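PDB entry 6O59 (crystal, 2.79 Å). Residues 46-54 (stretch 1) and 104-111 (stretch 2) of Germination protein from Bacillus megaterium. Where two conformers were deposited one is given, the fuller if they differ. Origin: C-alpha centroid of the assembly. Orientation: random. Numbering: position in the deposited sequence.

Stretch 1 46-54: YIEGIVDNQ
Stretch 2 104-111: SLMSGDSL

A mostly apolar contact, closed at one end by a single side-chain hydrogen bond, joins a strand and the turn after it to a helix C-terminus and the segment that follows, burying 405 Å² in all. Stretch 1 leaves its strand at Ile47 and folds through a type II turn from Ile47 to Ile50, with Gly49 taking the positive phi (77/-2). In stretch 2 the helix runs through Met106; Ser104 O accepts from Asp109 N (3.0 Å) and from Ser107 OG (2.7 Å), while Gly108 N bonds to Leu105 O (3.2 Å). The CA atoms of Tyr46 and Ser110 lie 4.8 Å apart, those of Ile50 and Gly108 5.3 Å. Ile47 (m, t) points toward the helix end: its CD1 reaches Met106 CE at 3.6 Å and its CG1 Leu105 CG (t, p) at 4.3 Å. Ile50 (p, t) lays CD1 3.5 Å from Gly108 CA. Gly108 (81/21) must lack a side chain, since a CB would sit 2.6 Å from Ile50 O; instead, its CA makes a CA-H...O contact with that oxygen at 3.6 Å. Val51 (p) brings CG2 to 3.1 Å from Gly108 O. Beyond it, Asn53 (chi1 -104°) donates from ND2 to OG of Ser110 (m) at 2.6 Å and 152°, satisfying polar groups on two buried residues.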

# COMPACT_ATOMS: atom_id res chain seq x y z
N TYR A 46 -5.55 -6.45 -2.15
CA TYR A 46 -5.80 -5.66 -0.94
C TYR A 46 -4.52 -4.97 -0.43
O TYR A 46 -3.42 -5.44 -0.70
CB TYR A 46 -6.40 -6.55 0.17
CG TYR A 46 -5.50 -7.65 0.68
CD1 TYR A 46 -5.41 -8.87 0.02
CD2 TYR A 46 -4.74 -7.47 1.84
CE1 TYR A 46 -4.57 -9.89 0.49
CE2 TYR A 46 -3.89 -8.47 2.31
CZ TYR A 46 -3.81 -9.68 1.63
OH TYR A 46 -2.99 -10.67 2.12
N ILE A 47 -4.68 -3.86 0.33
CA ILE A 47 -3.57 -3.14 0.98
C ILE A 47 -3.36 -3.76 2.37
O ILE A 47 -4.27 -3.76 3.21
CB ILE A 47 -3.73 -1.58 1.06
CG1 ILE A 47 -3.89 -0.93 -0.32
CG2 ILE A 47 -2.57 -0.93 1.80
CD1 ILE A 47 -4.34 0.43 -0.21
N GLU A 48 -2.14 -4.26 2.61
CA GLU A 48 -1.66 -4.86 3.83
C GLU A 48 -1.89 -3.96 5.06
O GLU A 48 -1.60 -2.75 5.03
CB GLU A 48 -0.14 -5.10 3.68
CG GLU A 48 0.35 -6.53 3.87
CD GLU A 48 1.78 -6.76 3.40
OE1 GLU A 48 2.60 -5.81 3.48
OE2 GLU A 48 2.08 -7.89 2.96
N GLY A 49 -2.42 -4.57 6.12
CA GLY A 49 -2.61 -3.95 7.42
C GLY A 49 -3.75 -2.98 7.64
O GLY A 49 -3.90 -2.49 8.76
N ILE A 50 -4.55 -2.69 6.60
CA ILE A 50 -5.68 -1.76 6.76
C ILE A 50 -6.99 -2.53 6.48
O ILE A 50 -8.01 -1.93 6.13
CB ILE A 50 -5.55 -0.46 5.90
CG1 ILE A 50 -5.46 -0.75 4.39
CG2 ILE A 50 -4.38 0.39 6.40
CD1 ILE A 50 -5.98 0.31 3.57
N VAL A 51 -6.94 -3.85 6.66
CA VAL A 51 -8.08 -4.74 6.40
C VAL A 51 -7.98 -6.07 7.21
O VAL A 51 -6.87 -6.57 7.45
CB VAL A 51 -8.17 -5.00 4.85
CG1 VAL A 51 -6.98 -5.79 4.30
CG2 VAL A 51 -9.51 -5.61 4.44
N ASP A 52 -9.15 -6.59 7.61
CA ASP A 52 -9.35 -7.86 8.30
C ASP A 52 -9.89 -8.82 7.24
O ASP A 52 -11.09 -8.88 7.00
CB ASP A 52 -10.30 -7.68 9.50
CG ASP A 52 -9.82 -6.75 10.60
OD1 ASP A 52 -9.04 -5.81 10.30
OD2 ASP A 52 -10.25 -6.93 11.76
N ASN A 53 -8.97 -9.50 6.54
CA ASN A 53 -9.26 -10.36 5.41
C ASN A 53 -9.31 -11.86 5.61
O ASN A 53 -9.79 -12.54 4.69
CB ASN A 53 -8.11 -10.14 4.44
CG ASN A 53 -8.53 -9.30 3.33
OD1 ASN A 53 -7.85 -9.15 2.33
ND2 ASN A 53 -9.71 -8.75 3.50
N GLN A 54 -8.70 -12.39 6.68
CA GLN A 54 -8.51 -13.82 6.81
C GLN A 54 -9.73 -14.64 6.37
O GLN A 54 -9.60 -15.33 5.37
CB GLN A 54 -8.03 -14.24 8.19
CG GLN A 54 -6.95 -15.32 8.12
CD GLN A 54 -5.91 -15.21 7.02
OE1 GLN A 54 -5.94 -15.95 6.02
NE2 GLN A 54 -4.95 -14.31 7.17
N SER A 104 -11.88 2.24 -3.58
CA SER A 104 -12.30 1.18 -2.66
C SER A 104 -11.05 0.43 -2.11
O SER A 104 -10.96 0.14 -0.90
CB SER A 104 -13.29 0.24 -3.34
OG SER A 104 -12.77 -1.05 -3.61
N LEU A 105 -10.07 0.18 -3.00
CA LEU A 105 -8.81 -0.45 -2.63
C LEU A 105 -8.09 0.39 -1.56
O LEU A 105 -7.69 -0.15 -0.53
CB LEU A 105 -7.93 -0.62 -3.89
CG LEU A 105 -6.52 -1.20 -3.71
CD1 LEU A 105 -6.57 -2.68 -3.48
CD2 LEU A 105 -5.69 -0.94 -4.93
N MET A 106 -7.97 1.73 -1.78
CA MET A 106 -7.28 2.66 -0.88
C MET A 106 -8.02 2.83 0.45
O MET A 106 -7.40 3.19 1.45
CB MET A 106 -7.07 4.04 -1.54
CG MET A 106 -6.25 4.05 -2.87
SD MET A 106 -5.02 2.73 -3.16
CE MET A 106 -3.72 3.31 -2.21
N SER A 107 -9.32 2.53 0.47
CA SER A 107 -10.14 2.65 1.67
C SER A 107 -10.19 1.33 2.49
O SER A 107 -11.04 1.17 3.37
CB SER A 107 -11.55 3.10 1.28
OG SER A 107 -12.21 2.03 0.63
N GLY A 108 -9.26 0.42 2.22
CA GLY A 108 -9.19 -0.84 2.94
C GLY A 108 -10.13 -1.94 2.52
O GLY A 108 -10.39 -2.84 3.32
N ASP A 109 -10.67 -1.90 1.28
CA ASP A 109 -11.54 -2.98 0.81
C ASP A 109 -10.70 -4.07 0.18
O ASP A 109 -9.52 -3.85 -0.13
CB ASP A 109 -12.59 -2.48 -0.20
CG ASP A 109 -13.78 -1.72 0.35
OD1 ASP A 109 -13.86 -1.55 1.58
OD2 ASP A 109 -14.62 -1.29 -0.46
N SER A 110 -11.28 -5.24 -0.03
CA SER A 110 -10.59 -6.31 -0.75
C SER A 110 -11.26 -6.45 -2.11
O SER A 110 -12.49 -6.44 -2.20
CB SER A 110 -10.62 -7.63 0.01
OG SER A 110 -10.03 -7.42 1.28
N LEU A 111 -10.44 -6.48 -3.15
CA LEU A 111 -10.94 -6.62 -4.50
C LEU A 111 -10.90 -8.06 -4.92
O LEU A 111 -9.94 -8.77 -4.59
CB LEU A 111 -10.16 -5.75 -5.52
CG LEU A 111 -9.90 -4.27 -5.21
CD1 LEU A 111 -9.06 -3.65 -6.28
CD2 LEU A 111 -11.18 -3.49 -5.05